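Local coordinates for protein [2Fe-2S] ferredoxin (Aquifex aeolicus, PDB 1M2D) that transfers electrons through a single [2Fe-2S] cluster carried in a thioredoxin-like fold, and forms a homodimer in solution, at the Fe2/s2 (inorganic) cluster site and the interface of chains A and B. Coordinates in Å, arbitrary orientation; residue numbers count along the deposited sequence, not the author numbering. Chains: chain A/B, [2Fe-2S] ferredoxin.

Contact 1, the iron-sulfur site of chain A, and contact 2, part of the two-fold interface between the chains, lie side by side: the centres of their C-alpha atoms are about 11 Å apart. A:Met56 belongs to both, its backbone running past the cluster while its side chain reaches toward chain B. Strand 4-9 also joins them, carrying A:His5 and A:Phe7 to the interface and ending at the cluster ligand A:Cys9. Strand 48-53 pairs with its twin and leads straight into the ligand loop. Dimerisation therefore probably helps to brace the cluster loops, although each chain binds its own cluster.

Contact 1: the Fe2/s2 (inorganic) cluster site. Residues chain A 9, 11, 21-22, 55-59, 64. With FES (Fe2/s2 (inorganic) cluster), chain C.
A [2Fe-2S] cluster is enclosed completely by protein here, held by two pairs of ligands. Cysteine suits FE1: A:Cys9, with SG anti to the backbone N (chi1 178°), and A:Cys22, with SG beside its own N, each place a soft thiolate sulfur on the iron, 106° apart, in a near tetrahedral site completed by the two sulfides. FE2 takes the SG of A:Cys55 at 2.3 Å. Its partner is A:Ser59, an engineered replacement for cysteine, whose side-chain oxygen OG is bonded to FE2 at 1.9 Å. Packing is closest at sulfide S2, where the backbone of residues 56-58 wraps around it and A:Met56 N comes within 3.3 Å of S2. The looser cover is carbon: A:Val64 CG2 stands 3.8 Å from S2, while A:Gln11 CB lies 3.6 Å from S1, with A:Gln11 CG and A:Ser21 CA also against S1. No side faces solvent. The bent chain of A:Gln11 carries its amide oxygen OE1 to the N-H of A:Cys55, 2.9 Å from N, which meets it in the carbonyl plane on a lone pair. An alanine here would probably leave the A:Cys55 loop less firmly placed, since both that acceptor and the CG packing on S1 would go. Backbone N-H groups also serve the thiolates, A:Asn57 N donating to A:Cys55 SG (3.3 Å) and A:Val64 N to A:Cys22 SG (3.5 Å), which is likely to temper their negative charge. In the thioredoxin-like fold, A:Cys9 ends strand 4-9, A:Cys22 precedes the 3-10 helix 23-25, A:Cys55 lies in the loop after strand 48-53, and A:Ser59 opens the 3-10 helix 59-61.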
loop_
_atom_site.group_PDB
_atom_site.type_symbol
_atom_site.label_atom_id
_atom_site.label_comp_id
_atom_site.label_asym_id
_atom_site.label_seq_id
_atom_site.Cartn_x
_atom_site.Cartn_y
_atom_site.Cartn_z
ATOM N N CYS A 9 -5.919 3.048 -4.143
ATOM C CA CYS A 9 -5.201 3.864 -5.112
ATOM C C CYS A 9 -5.901 5.225 -5.223
ATOM O O CYS A 9 -7.083 5.267 -5.541
ATOM C CB CYS A 9 -5.147 3.178 -6.447
ATOM S SG CYS A 9 -4.302 4.216 -7.678
ATOM N N GLN A 11 -4.197 7.709 -7.052
ATOM C CA GLN A 11 -3.464 8.305 -8.155
ATOM C C GLN A 11 -4.366 9.081 -9.078
ATOM O O GLN A 11 -5.405 8.609 -9.509
ATOM C CB GLN A 11 -2.838 7.181 -8.951
ATOM C CG GLN A 11 -1.981 7.578 -10.149
ATOM C CD GLN A 11 -0.576 7.954 -9.783
ATOM O OE1 GLN A 11 0.144 7.148 -9.140
ATOM N NE2 GLN A 11 -0.166 9.164 -10.148
ATOM N N SER A 21 -7.236 7.106 -14.555
ATOM C CA SER A 21 -6.699 7.003 -13.202
ATOM C C SER A 21 -7.805 6.651 -12.241
ATOM O O SER A 21 -9.007 6.884 -12.485
ATOM C CB SER A 21 -6.067 8.297 -12.735
ATOM O OG SER A 21 -7.047 9.286 -12.486
ATOM N N CYS A 22 -7.408 6.137 -11.058
ATOM C CA CYS A 22 -8.410 5.834 -10.062
ATOM C C CYS A 22 -9.066 7.089 -9.510
ATOM O O CYS A 22 -10.277 7.094 -9.244
ATOM C CB CYS A 22 -7.785 4.971 -8.968
ATOM S SG CYS A 22 -7.369 3.304 -9.495
ATOM N N CYS A 55 -0.429 4.425 -8.226
ATOM C CA CYS A 55 -0.967 3.422 -9.158
ATOM C C CYS A 55 -0.454 2.063 -8.799
ATOM O O CYS A 55 0.750 1.842 -8.592
ATOM C CB CYS A 55 -0.538 3.789 -10.548
ATOM S SG CYS A 55 -1.161 2.695 -11.871
ATOM N N MET A 56 -1.373 1.084 -8.776
ATOM C CA MET A 56 -1.087 -0.329 -8.560
ATOM C C MET A 56 -1.263 -1.162 -9.823
ATOM O O MET A 56 -1.400 -2.365 -9.794
ATOM C CB MET A 56 -1.923 -0.889 -7.388
ATOM C CG MET A 56 -1.392 -0.309 -6.078
ATOM S SD MET A 56 -2.168 -1.020 -4.589
ATOM C CE MET A 56 -3.735 -0.177 -4.585
ATOM N N ASN A 57 -1.213 -0.487 -10.989
ATOM C CA ASN A 57 -1.049 -1.137 -12.249
ATOM C C ASN A 57 -2.265 -1.958 -12.689
ATOM O O ASN A 57 -2.152 -2.956 -13.410
ATOM C CB ASN A 57 0.216 -2.018 -12.320
ATOM C CG ASN A 57 1.427 -1.248 -11.841
ATOM O OD1 ASN A 57 2.183 -1.670 -10.941
ATOM N ND2 ASN A 57 1.628 -0.076 -12.430
ATOM N N ALA A 58 -3.473 -1.506 -12.290
ATOM C CA ALA A 58 -4.700 -2.106 -12.764
ATOM C C ALA A 58 -5.744 -1.025 -13.051
ATOM O O ALA A 58 -6.943 -1.175 -12.831
ATOM C CB ALA A 58 -5.228 -3.158 -11.791
ATOM N N SER A 59 -5.257 0.107 -13.589
ATOM C CA SER A 59 -6.022 1.346 -13.628
ATOM C C SER A 59 -7.322 1.255 -14.407
ATOM O O SER A 59 -8.324 1.851 -14.002
ATOM C CB SER A 59 -5.189 2.466 -14.250
ATOM O OG SER A 59 -3.907 2.505 -13.639
ATOM N N VAL A 64 -9.150 0.821 -7.714
ATOM C CA VAL A 64 -8.465 -0.376 -7.203
ATOM C C VAL A 64 -8.276 -0.256 -5.693
ATOM O O VAL A 64 -7.716 0.744 -5.202
ATOM C CB VAL A 64 -7.127 -0.584 -7.918
ATOM C CG1 VAL A 64 -6.429 -1.808 -7.360
ATOM C CG2 VAL A 64 -7.341 -0.742 -9.429
HETATM FE FE1 FES C . -5.077 3.382 -9.680
HETATM FE FE2 FES C . -3.475 2.800 -11.771
HETATM S S1 FES C . -4.292 4.795 -11.197
HETATM S S2 FES C . -4.349 1.373 -10.263
#

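Contact 2: the interface of chains A and B. Residues chain A 5, 7, 51-54, 56, 68; chain B 7, 51-56, 68.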
loop_
_atom_site.group_PDB
_atom_site.type_symbol
_atom_site.label_atom_id
_atom_site.label_comp_id
_atom_site.label_asym_id
_atom_site.label_seq_id
_atom_site.Cartn_x
_atom_site.Cartn_y
_atom_site.Cartn_z
ATOM N N HIS A 5 -5.147 -4.547 6.331
ATOM C CA HIS A 5 -4.516 -3.332 5.776
ATOM C C HIS A 5 -5.154 -3.130 4.406
ATOM O O HIS A 5 -5.048 -3.978 3.506
ATOM C CB HIS A 5 -3.019 -3.565 5.666
ATOM C CG HIS A 5 -2.237 -2.300 5.593
ATOM N ND1 HIS A 5 -0.966 -2.118 5.911
ATOM C CD2 HIS A 5 -2.625 -1.038 5.257
ATOM C CE1 HIS A 5 -0.477 -1.024 5.750
ATOM N NE2 HIS A 5 -1.485 -0.263 5.375
ATOM N N PHE A 7 -5.487 -0.821 1.096
ATOM C CA PHE A 7 -4.772 0.108 0.243
ATOM C C PHE A 7 -5.722 0.613 -0.835
ATOM O O PHE A 7 -6.291 -0.197 -1.594
ATOM C CB PHE A 7 -3.572 -0.597 -0.399
ATOM C CG PHE A 7 -2.503 -0.932 0.592
ATOM C CD1 PHE A 7 -2.457 -2.191 1.194
ATOM C CD2 PHE A 7 -1.556 0.013 0.993
ATOM C CE1 PHE A 7 -1.494 -2.497 2.132
ATOM C CE2 PHE A 7 -0.554 -0.310 1.886
ATOM C CZ PHE A 7 -0.510 -1.574 2.456
ATOM N N THR A 51 -4.699 2.999 3.846
ATOM C CA THR A 51 -3.530 3.676 3.298
ATOM C C THR A 51 -3.792 4.091 1.872
ATOM O O THR A 51 -4.161 3.262 1.047
ATOM C CB THR A 51 -2.281 2.767 3.346
ATOM O OG1 THR A 51 -2.065 2.350 4.699
ATOM C CG2 THR A 51 -1.060 3.451 2.805
ATOM N N PRO A 52 -3.560 5.378 1.526
ATOM C CA PRO A 52 -3.661 5.807 0.136
ATOM C C PRO A 52 -2.382 5.506 -0.633
ATOM O O PRO A 52 -1.305 5.624 -0.062
ATOM C CB PRO A 52 -3.874 7.345 0.281
ATOM C CG PRO A 52 -3.090 7.688 1.521
ATOM C CD PRO A 52 -3.164 6.483 2.431
ATOM N N THR A 53 -2.522 5.164 -1.909
ATOM C CA THR A 53 -1.372 4.782 -2.702
ATOM C C THR A 53 -1.351 5.437 -4.055
ATOM O O THR A 53 -2.347 5.972 -4.561
ATOM C CB THR A 53 -1.285 3.243 -2.962
ATOM O OG1 THR A 53 -2.234 2.859 -3.943
ATOM C CG2 THR A 53 -1.598 2.464 -1.696
ATOM N N GLY A 54 -0.187 5.344 -4.697
ATOM C CA GLY A 54 -0.093 5.573 -6.140
ATOM C C GLY A 54 -0.539 4.343 -6.907
ATOM O O GLY A 54 -0.933 3.307 -6.352
ATOM N N MET A 56 -1.373 1.084 -8.776
ATOM C CA MET A 56 -1.087 -0.329 -8.560
ATOM C C MET A 56 -1.263 -1.162 -9.823
ATOM O O MET A 56 -1.400 -2.365 -9.794
ATOM C CB MET A 56 -1.923 -0.889 -7.388
ATOM C CG MET A 56 -1.392 -0.309 -6.078
ATOM S SD MET A 56 -2.168 -1.020 -4.589
ATOM C CE MET A 56 -3.735 -0.177 -4.585
ATOM N N TYR A 68 -4.818 -6.607 2.413
ATOM C CA TYR A 68 -3.803 -7.524 2.910
ATOM C C TYR A 68 -4.025 -7.831 4.358
ATOM O O TYR A 68 -4.664 -7.037 5.064
ATOM C CB TYR A 68 -2.387 -6.959 2.629
ATOM C CG TYR A 68 -1.960 -7.098 1.178
ATOM C CD1 TYR A 68 -1.700 -5.999 0.400
ATOM C CD2 TYR A 68 -1.813 -8.344 0.593
ATOM C CE1 TYR A 68 -1.302 -6.115 -0.922
ATOM C CE2 TYR A 68 -1.429 -8.478 -0.717
ATOM C CZ TYR A 68 -1.182 -7.364 -1.458
ATOM O OH TYR A 68 -0.856 -7.611 -2.716
ATOM N N PHE B 7 5.355 -1.987 -0.270
ATOM C CA PHE B 7 4.794 -0.664 -0.093
ATOM C C PHE B 7 5.835 0.227 0.574
ATOM O O PHE B 7 6.338 -0.114 1.634
ATOM C CB PHE B 7 3.541 -0.708 0.758
ATOM C CG PHE B 7 2.416 -1.436 0.040
ATOM C CD1 PHE B 7 2.214 -2.787 0.210
ATOM C CD2 PHE B 7 1.565 -0.749 -0.790
ATOM C CE1 PHE B 7 1.164 -3.452 -0.406
ATOM C CE2 PHE B 7 0.493 -1.392 -1.421
ATOM C CZ PHE B 7 0.282 -2.747 -1.199
ATOM N N THR B 51 4.935 -0.253 -4.702
ATOM C CA THR B 51 3.888 0.749 -4.682
ATOM C C THR B 51 4.248 1.867 -3.686
ATOM O O THR B 51 4.566 1.567 -2.524
ATOM C CB THR B 51 2.549 0.163 -4.276
ATOM O OG1 THR B 51 2.203 -0.931 -5.165
ATOM C CG2 THR B 51 1.423 1.150 -4.223
ATOM N N PRO B 52 4.191 3.125 -4.130
ATOM C CA PRO B 52 4.420 4.249 -3.205
ATOM C C PRO B 52 3.140 4.572 -2.451
ATOM O O PRO B 52 2.046 4.486 -3.040
ATOM C CB PRO B 52 4.807 5.367 -4.143
ATOM C CG PRO B 52 4.002 5.100 -5.400
ATOM C CD PRO B 52 3.881 3.600 -5.484
ATOM N N THR B 53 3.266 4.979 -1.179
ATOM C CA THR B 53 2.112 5.249 -0.378
ATOM C C THR B 53 2.223 6.560 0.376
ATOM O O THR B 53 3.294 7.141 0.542
ATOM C CB THR B 53 1.856 4.132 0.664
ATOM O OG1 THR B 53 2.801 4.248 1.756
ATOM C CG2 THR B 53 1.987 2.763 0.100
ATOM N N GLY B 54 1.077 6.976 0.920
ATOM C CA GLY B 54 1.068 7.962 1.999
ATOM C C GLY B 54 1.363 7.309 3.322
ATOM O O GLY B 54 1.630 6.114 3.453
ATOM N N CYS B 55 1.321 8.126 4.382
ATOM C CA CYS B 55 1.760 7.735 5.693
ATOM C C CYS B 55 1.061 6.457 6.152
ATOM O O CYS B 55 -0.161 6.312 6.012
ATOM C CB CYS B 55 1.430 8.869 6.675
ATOM S SG CYS B 55 1.948 8.604 8.389
ATOM N N MET B 56 1.849 5.540 6.655
ATOM C CA MET B 56 1.410 4.268 7.244
ATOM C C MET B 56 1.532 4.276 8.770
ATOM O O MET B 56 1.492 3.202 9.416
ATOM C CB MET B 56 2.111 3.087 6.615
ATOM C CG MET B 56 1.676 2.902 5.179
ATOM S SD MET B 56 2.303 1.388 4.365
ATOM C CE MET B 56 3.971 1.864 3.951
ATOM N N TYR B 68 4.010 -7.433 1.768
ATOM C CA TYR B 68 2.835 -8.336 1.826
ATOM C C TYR B 68 2.995 -9.403 0.767
ATOM O O TYR B 68 3.705 -9.244 -0.229
ATOM C CB TYR B 68 1.554 -7.520 1.653
ATOM C CG TYR B 68 1.132 -6.783 2.887
ATOM C CD1 TYR B 68 1.072 -5.399 2.937
ATOM C CD2 TYR B 68 0.817 -7.479 4.066
ATOM C CE1 TYR B 68 0.686 -4.707 4.083
ATOM C CE2 TYR B 68 0.423 -6.817 5.203
ATOM C CZ TYR B 68 0.362 -5.436 5.182
ATOM O OH TYR B 68 0.003 -4.958 6.373
HETATM O O HOH W 1 -2.090 4.409 6.431
#
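Two copies of the ferredoxin meet across a two-fold axis, consistent with the homodimer found in solution. B:Tyr68 lines one end of this patch. Its CB sits over the centre of the A:Tyr68 ring, 3.6 Å from the centroid, in a CH-pi contact, and A:Tyr68 returns the same contact. CG faces A:Tyr68 CB at 3.5 Å, CD2 packs on that same methylene, and CD1 lies near A:Tyr68 CD1. Farther out, B:Tyr68 CE1 comes in plane to the edge of the A:Phe7 ring, 3.7 Å from A:Phe7 CE1. B:Tyr68 CZ passes A:His5 CB, and the phenol oxygen B:Tyr68 OH at the tip hydrogen-bonds A:His5 ND1 at 3.0 Å. The A:His5 imidazole stands edge-to-face to the B:Tyr68 ring, with planes at 86°. Tyrosine fits because it offers a flat face to its twin and a polar tip to histidine. The phenylalanines A:Phe7 and B:Phe7 reach tip to tip and stack offset, planes 8° apart and centroids 3.7 Å apart; A:His5 lies on the other face of A:Phe7, so that ring is sandwiched. At the other end, the strands pair antiparallel at A:Thr53 and B:Thr53. Here the N of B:Gly54 gives a nearly straight bond (171° at H) to A:Pro52 O, repeated by symmetry. Threonine suits position A:Thr51 because it offers both a methyl and a hydroxyl: CG2 packs on B:Met56 CG, 3.7 Å away. The hydroxyl OG1 of A:Thr51, bonded to A:His5 NE2 at 2.8 Å, also holds a water that bridges to the carbonyl oxygen O of B:Cys55, a cluster ligand of the partner chain.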